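Local coordinates for peptidase M16 inactive domain family protein (Pseudomonas fluorescens, PDB 3GWB) that is an M16 metallopeptidase-family protein that probably lacks catalytic activity of its own, although hydrolysis and metal binding are general to the family, at residues N51-L63 and I179-Y192. Numbering follows the deposited sequence.
Sequences NAPGVALLTNAML and ITLAQLKAFHAKAY
Leu-184 enters helix 55-62 as a knob in a hole formed by Val-55, Leu-58, Thr-59 and Met-62, where two helices cross at -86°, axes 9.7 Å apart. Its CD2 branch lies 3.4 Å from Thr-59 OG1 and 3.8 Å from Val-55 CG2, while CD1 turns to Met-62. Ile-179 extends this apolar patch, its CD1 3.7 Å from Ala-52 CB and its CG2 against Leu-58 CD2. The Phe-187 ring lies between Val-55 CG1 over one face and Ala-191 CB over the opposite one; its CZ corner meets Ala-56 CB at 3.7 Å.

Asn-60 ND2 donates to Tyr-192 OH at 3.0 Å, nearly straight at 160°, with the hydroxyl in the amide plane. That hydroxyl donates to a water 2.6 Å away, which donates to Ala-56 O. Thr-59, with OG1 beside its backbone N (chi1 -58°), bonds back to Val-55 O, which satisfies this buried hydroxyl.

Helix 55-62 probably corresponds to the zinc-binding HxxEH helix of active M16 peptidases; Leu-57, Asn-60 and Ala-61 take its key places, consistent with an inactive member. Leu-58 also packs on helix 126-143, His-188 NE2 bonds Val-119 O of helix 105-120, and Asn-60 ND2 reaches Val-96 O of strand 95-102.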
# COMPACT_ATOMS: atom_id res chain seq x y z
N ASN A 51 9.26 -21.61 18.96
CA ASN A 51 8.50 -21.22 20.14
C ASN A 51 8.29 -19.71 20.27
O ASN A 51 7.80 -19.24 21.29
CB ASN A 51 9.20 -21.71 21.39
CG ASN A 51 10.46 -20.91 21.69
OD1 ASN A 51 11.39 -20.86 20.88
ND2 ASN A 51 10.49 -20.28 22.86
N ALA A 52 8.68 -18.96 19.24
CA ALA A 52 8.53 -17.51 19.29
C ALA A 52 7.78 -16.94 18.08
O ALA A 52 8.35 -16.21 17.28
CB ALA A 52 9.90 -16.85 19.43
N PRO A 53 6.49 -17.28 17.94
CA PRO A 53 5.68 -16.80 16.82
C PRO A 53 5.91 -15.31 16.56
O PRO A 53 5.84 -14.50 17.49
CB PRO A 53 4.26 -17.10 17.28
CG PRO A 53 4.43 -18.36 18.06
CD PRO A 53 5.68 -18.08 18.87
N GLY A 54 6.20 -14.97 15.31
CA GLY A 54 6.44 -13.58 14.95
C GLY A 54 7.90 -13.11 14.97
O GLY A 54 8.19 -12.01 14.50
N VAL A 55 8.81 -13.92 15.48
CA VAL A 55 10.21 -13.49 15.54
C VAL A 55 10.80 -13.32 14.13
O VAL A 55 11.59 -12.42 13.89
CB VAL A 55 11.08 -14.46 16.39
CG1 VAL A 55 11.25 -15.80 15.69
CG2 VAL A 55 12.42 -13.82 16.68
N ALA A 56 10.38 -14.17 13.20
CA ALA A 56 10.88 -14.09 11.83
C ALA A 56 10.47 -12.78 11.18
O ALA A 56 11.28 -12.09 10.56
CB ALA A 56 10.35 -15.27 11.01
N LEU A 57 9.20 -12.42 11.33
CA LEU A 57 8.73 -11.20 10.72
C LEU A 57 9.38 -9.98 11.36
O LEU A 57 9.75 -9.01 10.69
CB LEU A 57 7.21 -11.13 10.82
CG LEU A 57 6.52 -10.32 9.72
CD1 LEU A 57 5.30 -11.07 9.21
CD2 LEU A 57 6.15 -8.94 10.26
N LEU A 58 9.54 -10.03 12.68
CA LEU A 58 10.15 -8.92 13.40
C LEU A 58 11.61 -8.73 13.00
O LEU A 58 12.08 -7.61 12.82
CB LEU A 58 10.03 -9.16 14.90
CG LEU A 58 10.32 -8.00 15.86
CD1 LEU A 58 9.60 -6.73 15.41
CD2 LEU A 58 9.88 -8.41 17.26
N THR A 59 12.34 -9.83 12.85
CA THR A 59 13.74 -9.75 12.47
C THR A 59 13.84 -9.12 11.08
O THR A 59 14.65 -8.22 10.85
CB THR A 59 14.42 -11.14 12.44
OG1 THR A 59 14.31 -11.76 13.73
CG2 THR A 59 15.91 -11.01 12.10
N ASN A 60 13.00 -9.58 10.16
CA ASN A 60 13.03 -9.05 8.80
C ASN A 60 12.68 -7.57 8.73
O ASN A 60 13.21 -6.84 7.90
CB ASN A 60 12.08 -9.86 7.91
CG ASN A 60 12.12 -9.40 6.47
OD1 ASN A 60 11.33 -8.55 6.05
ND2 ASN A 60 13.04 -9.95 5.69
N ALA A 61 11.79 -7.13 9.61
CA ALA A 61 11.37 -5.74 9.64
C ALA A 61 12.44 -4.84 10.24
O ALA A 61 12.52 -3.66 9.91
CB ALA A 61 10.08 -5.60 10.44
N MSE A 62 13.26 -5.40 11.12
CA MSE A 62 14.31 -4.63 11.79
C MSE A 62 15.63 -4.48 11.02
O MSE A 62 16.51 -3.73 11.44
CB MSE A 62 14.59 -5.25 13.17
CG MSE A 62 13.45 -5.13 14.19
SE MSE A 62 13.36 -3.49 14.95
CE MSE A 62 14.94 -3.50 15.85
N LEU A 63 15.76 -5.18 9.90
CA LEU A 63 17.00 -5.13 9.12
C LEU A 63 17.47 -3.72 8.79
O LEU A 63 18.60 -3.36 9.10
CB LEU A 63 16.84 -5.92 7.81
CG LEU A 63 16.50 -7.41 7.94
CD1 LEU A 63 16.37 -8.02 6.55
CD2 LEU A 63 17.58 -8.14 8.73
N ILE A 179 9.62 -11.02 23.01
CA ILE A 179 10.77 -11.09 22.09
C ILE A 179 11.87 -10.08 22.43
O ILE A 179 11.64 -8.88 22.42
CB ILE A 179 10.34 -10.88 20.62
CG1 ILE A 179 9.30 -11.93 20.23
CG2 ILE A 179 11.55 -10.98 19.70
CD1 ILE A 179 9.75 -13.35 20.46
N THR A 180 13.07 -10.58 22.68
CA THR A 180 14.19 -9.72 23.03
C THR A 180 15.21 -9.56 21.90
O THR A 180 15.16 -10.26 20.89
CB THR A 180 14.95 -10.29 24.23
OG1 THR A 180 15.61 -11.49 23.83
CG2 THR A 180 13.97 -10.60 25.37
N LEU A 181 16.12 -8.62 22.09
CA LEU A 181 17.16 -8.36 21.10
C LEU A 181 18.03 -9.61 20.94
O LEU A 181 18.49 -9.92 19.84
CB LEU A 181 18.02 -7.17 21.53
CG LEU A 181 17.27 -5.84 21.62
CD1 LEU A 181 18.21 -4.74 22.11
CD2 LEU A 181 16.68 -5.47 20.27
N ALA A 182 18.23 -10.33 22.04
CA ALA A 182 19.03 -11.55 22.02
C ALA A 182 18.42 -12.58 21.08
O ALA A 182 19.14 -13.29 20.38
CB ALA A 182 19.13 -12.14 23.42
N GLN A 183 17.10 -12.68 21.08
CA GLN A 183 16.40 -13.62 20.22
C GLN A 183 16.49 -13.21 18.75
O GLN A 183 16.64 -14.06 17.87
CB GLN A 183 14.94 -13.72 20.63
CG GLN A 183 14.71 -14.42 21.96
CD GLN A 183 13.25 -14.42 22.36
OE1 GLN A 183 12.71 -13.40 22.78
NE2 GLN A 183 12.60 -15.56 22.20
N LEU A 184 16.38 -11.92 18.50
CA LEU A 184 16.45 -11.43 17.13
C LEU A 184 17.85 -11.69 16.59
O LEU A 184 18.01 -12.09 15.43
CB LEU A 184 16.16 -9.93 17.07
CG LEU A 184 14.76 -9.46 17.48
CD1 LEU A 184 14.62 -7.97 17.18
CD2 LEU A 184 13.70 -10.26 16.73
N LYS A 185 18.85 -11.46 17.44
CA LYS A 185 20.24 -11.65 17.06
C LYS A 185 20.52 -13.11 16.75
O LYS A 185 21.20 -13.43 15.77
CB LYS A 185 21.17 -11.17 18.18
CG LYS A 185 21.29 -9.65 18.28
CD LYS A 185 22.24 -9.25 19.39
CE LYS A 185 22.39 -7.74 19.47
NZ LYS A 185 23.34 -7.33 20.54
N ALA A 186 19.99 -14.00 17.58
CA ALA A 186 20.19 -15.43 17.40
C ALA A 186 19.44 -15.94 16.17
O ALA A 186 19.95 -16.78 15.44
CB ALA A 186 19.73 -16.18 18.64
N PHE A 187 18.22 -15.45 15.96
CA PHE A 187 17.44 -15.88 14.79
C PHE A 187 18.14 -15.44 13.51
O PHE A 187 18.24 -16.21 12.55
CB PHE A 187 16.03 -15.29 14.81
CG PHE A 187 15.17 -15.75 13.67
CD1 PHE A 187 14.66 -17.05 13.66
CD2 PHE A 187 14.94 -14.93 12.56
CE1 PHE A 187 13.92 -17.51 12.58
CE2 PHE A 187 14.20 -15.40 11.47
CZ PHE A 187 13.70 -16.69 11.48
N HIS A 188 18.63 -14.21 13.50
CA HIS A 188 19.33 -13.66 12.33
C HIS A 188 20.60 -14.45 11.99
O HIS A 188 20.85 -14.75 10.82
CB HIS A 188 19.69 -12.19 12.59
CG HIS A 188 20.33 -11.51 11.42
ND1 HIS A 188 21.70 -11.44 11.26
CD2 HIS A 188 19.79 -10.91 10.34
CE1 HIS A 188 21.98 -10.83 10.12
NE2 HIS A 188 20.83 -10.50 9.54
N ALA A 189 21.38 -14.81 13.01
CA ALA A 189 22.62 -15.55 12.79
C ALA A 189 22.34 -16.94 12.21
O ALA A 189 23.16 -17.50 11.47
CB ALA A 189 23.38 -15.69 14.11
N LYS A 190 21.17 -17.47 12.53
CA LYS A 190 20.76 -18.79 12.07
C LYS A 190 20.02 -18.78 10.72
O LYS A 190 20.35 -19.54 9.81
CB LYS A 190 19.85 -19.43 13.12
CG LYS A 190 19.19 -20.73 12.68
CD LYS A 190 18.45 -21.41 13.84
CE LYS A 190 17.21 -20.65 14.27
NZ LYS A 190 16.20 -20.61 13.17
N ALA A 191 19.01 -17.93 10.61
CA ALA A 191 18.17 -17.87 9.41
C ALA A 191 18.70 -17.01 8.27
O ALA A 191 18.34 -17.22 7.11
CB ALA A 191 16.76 -17.42 9.80
N TYR A 192 19.54 -16.03 8.58
CA TYR A 192 20.07 -15.19 7.52
C TYR A 192 21.49 -15.60 7.12
O TYR A 192 22.20 -14.86 6.45
CB TYR A 192 20.01 -13.72 7.93
CG TYR A 192 18.60 -13.15 7.83
CD1 TYR A 192 17.60 -13.54 8.72
CD2 TYR A 192 18.26 -12.27 6.80
CE1 TYR A 192 16.30 -13.08 8.59
CE2 TYR A 192 16.95 -11.80 6.66
CZ TYR A 192 15.98 -12.21 7.56
OH TYR A 192 14.69 -11.77 7.42
O HOH W 1 13.08 -18.76 21.10
O HOH W 2 12.96 -13.20 8.81